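Local coordinates for 1-pyrroline-5-carboxylate dehydrogenase (Thermus thermophilus, PDB 1UZB), which probably catalyses the NAD(P)+-dependent oxidation of the semialdehyde formed from 1-pyrroline-5-carboxylate to glutamate, the closing step of proline breakdown, at residues V198-E210 / F228-G240. Sequence-based numbering, arbitrary orientation.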
ATOM      1  N   VAL A 198     -17.856 -14.310  19.125  1.00  4.61           N
ATOM      2  CA  VAL A 198     -18.192 -15.450  18.279  1.00  4.35           C
ATOM      3  C   VAL A 198     -17.589 -15.358  16.879  1.00  5.28           C
ATOM      4  O   VAL A 198     -17.163 -16.363  16.315  1.00  4.55           O
ATOM      5  CB  VAL A 198     -19.732 -15.605  18.173  1.00  5.05           C
ATOM      6  CG1 VAL A 198     -20.105 -16.568  17.053  1.00  7.13           C
ATOM      7  CG2 VAL A 198     -20.283 -16.106  19.500  1.00  5.91           C
ATOM      8  N   ALA A 199     -17.541 -14.152  16.325  1.00  5.13           N
ATOM      9  CA  ALA A 199     -17.007 -13.954  14.983  1.00  5.20           C
ATOM     10  C   ALA A 199     -15.602 -14.514  14.803  1.00  5.05           C
ATOM     11  O   ALA A 199     -15.287 -15.102  13.763  1.00  5.71           O
ATOM     12  CB  ALA A 199     -17.016 -12.470  14.635  1.00  6.13           C
ATOM     13  N   VAL A 200     -14.762 -14.343  15.816  1.00  4.67           N
ATOM     14  CA  VAL A 200     -13.389 -14.812  15.728  1.00  5.01           C
ATOM     15  C   VAL A 200     -13.137 -16.210  16.285  1.00  4.84           C
ATOM     16  O   VAL A 200     -11.984 -16.616  16.442  1.00  6.06           O
ATOM     17  CB  VAL A 200     -12.413 -13.808  16.389  1.00  5.27           C
ATOM     18  CG1 VAL A 200     -12.433 -12.492  15.622  1.00  7.15           C
ATOM     19  CG2 VAL A 200     -12.784 -13.591  17.850  1.00  6.82           C
ATOM     20  N   GLY A 201     -14.202 -16.945  16.599  1.00  4.24           N
ATOM     21  CA  GLY A 201     -14.010 -18.310  17.061  1.00  4.71           C
ATOM     22  C   GLY A 201     -14.348 -18.695  18.484  1.00  4.75           C
ATOM     23  O   GLY A 201     -14.155 -19.848  18.859  1.00  4.98           O
ATOM     24  N   ASN A 202     -14.830 -17.755  19.289  1.00  4.24           N
ATOM     25  CA  ASN A 202     -15.201 -18.077  20.663  1.00  4.31           C
ATOM     26  C   ASN A 202     -16.647 -18.554  20.673  1.00  4.60           C
ATOM     27  O   ASN A 202     -17.359 -18.442  19.669  1.00  5.51           O
ATOM     28  CB  ASN A 202     -15.093 -16.833  21.548  1.00  4.32           C
ATOM     29  CG  ASN A 202     -13.683 -16.301  21.643  1.00  3.71           C
ATOM     30  OD1 ASN A 202     -12.850 -16.839  22.372  1.00  4.47           O
ATOM     31  ND2 ASN A 202     -13.402 -15.237  20.899  1.00  5.01           N
ATOM     32  N   THR A 203     -17.078 -19.105  21.804  1.00  4.14           N
ATOM     33  CA  THR A 203     -18.463 -19.529  21.958  1.00  5.07           C
ATOM     34  C   THR A 203     -18.986 -18.756  23.164  1.00  5.14           C
ATOM     35  O   THR A 203     -18.217 -18.379  24.057  1.00  5.74           O
ATOM     36  CB  THR A 203     -18.602 -21.052  22.139  1.00  5.10           C
ATOM     37  OG1 THR A 203     -17.868 -21.475  23.291  1.00  5.57           O
ATOM     38  CG2 THR A 203     -18.085 -21.769  20.896  1.00  5.71           C
ATOM     39  N   VAL A 204     -20.292 -18.511  23.187  1.00  5.31           N
ATOM     40  CA  VAL A 204     -20.882 -17.688  24.228  1.00  5.97           C
ATOM     41  C   VAL A 204     -22.157 -18.186  24.897  1.00  5.91           C
ATOM     42  O   VAL A 204     -22.998 -18.840  24.273  1.00  6.96           O
ATOM     43  CB  VAL A 204     -21.177 -16.275  23.633  1.00  5.72           C
ATOM     44  CG1 VAL A 204     -22.039 -15.447  24.574  1.00  7.62           C
ATOM     45  CG2 VAL A 204     -19.873 -15.561  23.334  1.00  6.81           C
ATOM     46  N   ILE A 205     -22.269 -17.876  26.184  1.00  6.12           N
ATOM     47  CA  ILE A 205     -23.464 -18.162  26.967  1.00  6.11           C
ATOM     48  C   ILE A 205     -23.936 -16.742  27.284  1.00  6.47           C
ATOM     49  O   ILE A 205     -23.230 -15.981  27.943  1.00  6.96           O
ATOM     50  CB  ILE A 205     -23.155 -18.903  28.280  1.00  7.69           C
ATOM     51  CG1 ILE A 205     -22.522 -20.262  27.975  1.00  8.47           C
ATOM     52  CG2 ILE A 205     -24.441 -19.095  29.073  1.00  9.24           C
ATOM     53  CD1 ILE A 205     -22.134 -21.045  29.216  1.00 11.98           C
ATOM     54  N   ALA A 206     -25.115 -16.377  26.793  1.00  6.67           N
ATOM     55  CA  ALA A 206     -25.629 -15.030  27.002  1.00  7.52           C
ATOM     56  C   ALA A 206     -26.773 -14.933  27.991  1.00  7.36           C
ATOM     57  O   ALA A 206     -27.752 -15.681  27.902  1.00  7.89           O
ATOM     58  CB  ALA A 206     -26.058 -14.431  25.665  1.00  8.42           C
ATOM     59  N   LYS A 207     -26.637 -14.014  28.941  1.00  7.00           N
ATOM     60  CA  LYS A 207     -27.675 -13.779  29.929  1.00  9.42           C
ATOM     61  C   LYS A 207     -28.294 -12.422  29.634  1.00  8.94           C
ATOM     62  O   LYS A 207     -27.659 -11.384  29.823  1.00  8.35           O
ATOM     63  CB  LYS A 207     -27.117 -13.759  31.355  1.00 10.65           C
ATOM     64  CG  LYS A 207     -28.231 -13.634  32.394  1.00 14.67           C
ATOM     65  CD  LYS A 207     -27.812 -12.869  33.635  1.00 19.72           C
ATOM     66  CE  LYS A 207     -29.024 -12.601  34.522  1.00 21.55           C
ATOM     67  NZ  LYS A 207     -28.687 -11.804  35.733  1.00 24.13           N
ATOM     68  N   PRO A 208     -29.536 -12.411  29.140  1.00  8.36           N
ATOM     69  CA  PRO A 208     -30.199 -11.143  28.837  1.00  8.76           C
ATOM     70  C   PRO A 208     -30.598 -10.469  30.141  1.00  8.78           C
ATOM     71  O   PRO A 208     -30.663 -11.123  31.184  1.00  8.43           O
ATOM     72  CB  PRO A 208     -31.416 -11.580  28.036  1.00  8.67           C
ATOM     73  CG  PRO A 208     -31.768 -12.899  28.689  1.00  7.67           C
ATOM     74  CD  PRO A 208     -30.414 -13.557  28.836  1.00  8.54           C
ATOM     75  N   ALA A 209     -30.843  -9.165  30.094  1.00  8.16           N
ATOM     76  CA  ALA A 209     -31.280  -8.447  31.282  1.00  7.98           C
ATOM     77  C   ALA A 209     -32.725  -8.891  31.520  1.00  8.69           C
ATOM     78  O   ALA A 209     -33.467  -9.129  30.566  1.00  8.78           O
ATOM     79  CB  ALA A 209     -31.211  -6.946  31.043  1.00  6.99           C
ATOM     80  N   GLU A 210     -33.116  -9.011  32.784  1.00  8.83           N
ATOM     81  CA  GLU A 210     -34.466  -9.458  33.134  1.00  9.83           C
ATOM     82  C   GLU A 210     -35.610  -8.724  32.443  1.00  9.95           C
ATOM     83  O   GLU A 210     -36.599  -9.344  32.053  1.00 10.20           O
ATOM     84  CB  GLU A 210     -34.690  -9.360  34.647  1.00 12.65           C
ATOM     85  CG  GLU A 210     -33.775 -10.216  35.495  1.00 16.36           C
ATOM     86  CD  GLU A 210     -34.172 -10.193  36.961  1.00 18.30           C
ATOM     87  OE1 GLU A 210     -33.371 -10.647  37.800  1.00 21.26           O
ATOM     88  OE2 GLU A 210     -35.291  -9.730  37.269  1.00 20.54           O
ATOM     89  N   PHE A 228     -26.072 -21.031  13.233  1.00  7.04           N
ATOM     90  CA  PHE A 228     -24.898 -21.172  14.088  1.00  7.26           C
ATOM     91  C   PHE A 228     -24.901 -22.603  14.626  1.00  7.71           C
ATOM     92  O   PHE A 228     -25.935 -23.104  15.067  1.00  8.91           O
ATOM     93  CB  PHE A 228     -24.946 -20.178  15.249  1.00  6.91           C
ATOM     94  CG  PHE A 228     -24.527 -18.785  14.870  1.00  7.22           C
ATOM     95  CD1 PHE A 228     -23.180 -18.450  14.788  1.00  8.88           C
ATOM     96  CD2 PHE A 228     -25.477 -17.816  14.565  1.00  8.53           C
ATOM     97  CE1 PHE A 228     -22.785 -17.171  14.406  1.00  9.26           C
ATOM     98  CE2 PHE A 228     -25.092 -16.532  14.182  1.00  9.63           C
ATOM     99  CZ  PHE A 228     -23.743 -16.210  14.102  1.00  9.64           C
ATOM    100  N   PRO A 229     -23.749 -23.287  14.572  1.00  7.65           N
ATOM    101  CA  PRO A 229     -23.669 -24.666  15.065  1.00  8.36           C
ATOM    102  C   PRO A 229     -24.101 -24.785  16.523  1.00  8.03           C
ATOM    103  O   PRO A 229     -23.967 -23.843  17.304  1.00  7.08           O
ATOM    104  CB  PRO A 229     -22.196 -25.015  14.873  1.00  8.51           C
ATOM    105  CG  PRO A 229     -21.814 -24.192  13.674  1.00  8.56           C
ATOM    106  CD  PRO A 229     -22.476 -22.868  13.957  1.00  8.25           C
ATOM    107  N   PRO A 230     -24.626 -25.955  16.911  1.00  8.31           N
ATOM    108  CA  PRO A 230     -25.068 -26.154  18.293  1.00  8.45           C
ATOM    109  C   PRO A 230     -23.982 -25.811  19.309  1.00  7.13           C
ATOM    110  O   PRO A 230     -22.828 -26.219  19.158  1.00  8.43           O
ATOM    111  CB  PRO A 230     -25.434 -27.635  18.324  1.00  8.83           C
ATOM    112  CG  PRO A 230     -25.912 -27.886  16.925  1.00 12.24           C
ATOM    113  CD  PRO A 230     -24.876 -27.160  16.101  1.00 10.07           C
ATOM    114  N   GLY A 231     -24.364 -25.053  20.331  1.00  8.07           N
ATOM    115  CA  GLY A 231     -23.426 -24.679  21.374  1.00  6.05           C
ATOM    116  C   GLY A 231     -22.638 -23.396  21.163  1.00  6.19           C
ATOM    117  O   GLY A 231     -22.082 -22.863  22.122  1.00  6.13           O
ATOM    118  N   VAL A 232     -22.578 -22.892  19.933  1.00  6.57           N
ATOM    119  CA  VAL A 232     -21.819 -21.672  19.670  1.00  5.30           C
ATOM    120  C   VAL A 232     -22.410 -20.466  20.404  1.00  6.72           C
ATOM    121  O   VAL A 232     -21.669 -19.653  20.957  1.00  6.26           O
ATOM    122  CB  VAL A 232     -21.711 -21.420  18.150  1.00  3.93           C
ATOM    123  CG1 VAL A 232     -21.025 -20.093  17.877  1.00  4.78           C
ATOM    124  CG2 VAL A 232     -20.910 -22.549  17.512  1.00  7.05           C
ATOM    125  N   VAL A 233     -23.737 -20.353  20.413  1.00  5.51           N
ATOM    126  CA  VAL A 233     -24.421 -19.285  21.144  1.00  5.74           C
ATOM    127  C   VAL A 233     -25.540 -19.923  21.965  1.00  5.48           C
ATOM    128  O   VAL A 233     -26.290 -20.776  21.465  1.00  6.57           O
ATOM    129  CB  VAL A 233     -25.015 -18.188  20.217  1.00  6.30           C
ATOM    130  CG1 VAL A 233     -23.886 -17.364  19.597  1.00  6.96           C
ATOM    131  CG2 VAL A 233     -25.896 -18.809  19.147  1.00  7.19           C
ATOM    132  N   ASN A 234     -25.643 -19.506  23.224  1.00  5.98           N
ATOM    133  CA  ASN A 234     -26.635 -20.049  24.143  1.00  5.96           C
ATOM    134  C   ASN A 234     -27.341 -18.909  24.872  1.00  6.63           C
ATOM    135  O   ASN A 234     -26.719 -17.912  25.249  1.00  7.24           O
ATOM    136  CB  ASN A 234     -25.938 -21.000  25.118  1.00  7.67           C
ATOM    137  CG  ASN A 234     -25.129 -22.071  24.395  1.00  6.27           C
ATOM    138  OD1 ASN A 234     -25.657 -23.110  23.989  1.00  6.84           O
ATOM    139  ND2 ASN A 234     -23.842 -21.805  24.204  1.00  6.59           N
ATOM    140  N   PHE A 235     -28.646 -19.081  25.062  1.00  7.40           N
ATOM    141  CA  PHE A 235     -29.529 -18.090  25.674  1.00  6.88           C
ATOM    142  C   PHE A 235     -30.020 -18.541  27.048  1.00  7.27           C
ATOM    143  O   PHE A 235     -30.770 -19.515  27.150  1.00  7.11           O
ATOM    144  CB  PHE A 235     -30.707 -17.887  24.713  1.00  8.20           C
ATOM    145  CG  PHE A 235     -31.737 -16.899  25.177  1.00  7.04           C
ATOM    146  CD1 PHE A 235     -33.060 -17.299  25.344  1.00  7.33           C
ATOM    147  CD2 PHE A 235     -31.414 -15.562  25.378  1.00  7.73           C
ATOM    148  CE1 PHE A 235     -34.044 -16.387  25.695  1.00  7.21           C
ATOM    149  CE2 PHE A 235     -32.395 -14.638  25.731  1.00  8.54           C
ATOM    150  CZ  PHE A 235     -33.713 -15.055  25.889  1.00  6.87           C
ATOM    151  N   LEU A 236     -29.610 -17.822  28.093  1.00  6.67           N
ATOM    152  CA  LEU A 236     -29.981 -18.167  29.461  1.00  7.71           C
ATOM    153  C   LEU A 236     -30.641 -17.080  30.301  1.00  9.01           C
ATOM    154  O   LEU A 236     -30.017 -16.514  31.206  1.00  9.21           O
ATOM    155  CB  LEU A 236     -28.759 -18.685  30.228  1.00  9.24           C
ATOM    156  CG  LEU A 236     -28.097 -19.990  29.776  1.00 10.20           C
ATOM    157  CD1 LEU A 236     -27.026 -20.387  30.786  1.00 12.46           C
ATOM    158  CD2 LEU A 236     -29.139 -21.092  29.663  1.00 11.88           C
ATOM    159  N   PRO A 237     -31.907 -16.758  30.008  1.00  9.02           N
ATOM    160  CA  PRO A 237     -32.585 -15.730  30.804  1.00  9.72           C
ATOM    161  C   PRO A 237     -32.698 -16.248  32.239  1.00 11.37           C
ATOM    162  O   PRO A 237     -32.881 -17.449  32.457  1.00 11.08           O
ATOM    163  CB  PRO A 237     -33.944 -15.597  30.115  1.00  9.54           C
ATOM    164  CG  PRO A 237     -34.147 -16.953  29.469  1.00  9.26           C
ATOM    165  CD  PRO A 237     -32.774 -17.258  28.928  1.00  9.20           C
ATOM    166  N   GLY A 238     -32.572 -15.350  33.212  1.00 11.90           N
ATOM    167  CA  GLY A 238     -32.661 -15.752  34.605  1.00 14.39           C
ATOM    168  C   GLY A 238     -33.033 -14.613  35.534  1.00 14.77           C
ATOM    169  O   GLY A 238     -32.969 -13.444  35.159  1.00 15.71           O
ATOM    170  N   VAL A 239     -33.425 -14.961  36.756  1.00 15.27           N
ATOM    171  CA  VAL A 239     -33.814 -13.970  37.751  1.00 17.15           C
ATOM    172  C   VAL A 239     -32.768 -13.890  38.854  1.00 16.73           C
ATOM    173  O   VAL A 239     -32.325 -14.910  39.375  1.00 17.49           O
ATOM    174  CB  VAL A 239     -35.174 -14.326  38.389  1.00 17.81           C
ATOM    175  CG1 VAL A 239     -35.517 -13.325  39.486  1.00 18.93           C
ATOM    176  CG2 VAL A 239     -36.257 -14.342  37.325  1.00 18.93           C
ATOM    177  N   GLY A 240     -32.371 -12.673  39.205  1.00 17.17           N
ATOM    178  CA  GLY A 240     -31.388 -12.506  40.257  1.00 17.37           C
ATOM    179  C   GLY A 240     -29.961 -12.764  39.812  1.00 17.90           C
ATOM    180  O   GLY A 240     -29.679 -12.871  38.619  1.00 17.72           O
TER
HETATM  181  O   HOH W   1     -27.174 -13.237  37.263  1.00 22.59           O
HETATM  182  O   HOH W   2     -31.262 -11.674  36.381  1.00 38.37           O
HETATM  183  O   HOH W   3     -32.477 -12.589  32.543  1.00 13.82           O
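Asn234 grips the carbonyl oxygen of Val204 twice: its backbone N bonds to Val204 O at 2.9 Å, and its amide ND2 reaches the same oxygen at 3.1 Å from above the carbonyl plane. Because CG stands anti to the carbonyl carbon (chi1 -54°), the amide folds back along its own strand, and ND2 also bonds to Gly231 O in the type II turn from Pro229 to Val232. Asparagine suits the place, for its amide ties turn to strand while OD1 accepts a bond from Gly43 N. Gly231 supplies the positive phi that the turn requires.

Strands 203-207 and 233-235 run parallel. Val204 N bonds to Val232 O, Ala206 N to Asn234 O at 2.7 Å, and Leu236 N to Ala206 O. Beside Asn234, Ile205 CG2 presses on Leu236 CD1 at 3.4 Å, tighter than the usual van der Waals contact of two methyl groups. On the Val204 face, Val198 splits its branches: CG1 meets Val232 CG1 and the Phe228 ring, CG2 meets Val233 CG1. Farther along, the rigid ring of Pro208 puts CG 3.5 Å from Phe235 CE2, while Pro237 CD sits above one face of that phenyl ring, offset toward its rim.

At the C-terminal end of the strands the contact turns polar. Two long side chains reach the backbone of Gly240: Glu210, extended beyond CG, accepts from Gly240 N through OE1 at 2.7 Å in a nearly straight bond, and Lys207 NZ donates to Gly240 O at 3.2 Å, a link doubled by a bridging water. A second water accepts from NZ and lies 2.7 Å from Glu210 OE1.

Helix 213-226 joins the two strands in a beta-alpha-beta unit of the kind found in Rossmann-like dinucleotide-binding domains. Ile205 and Leu236 pack against helix 73-90, Ala206 and Val233 against helix 188-199, and strand 203-207 continues the sheet by pairing with strand 165-180.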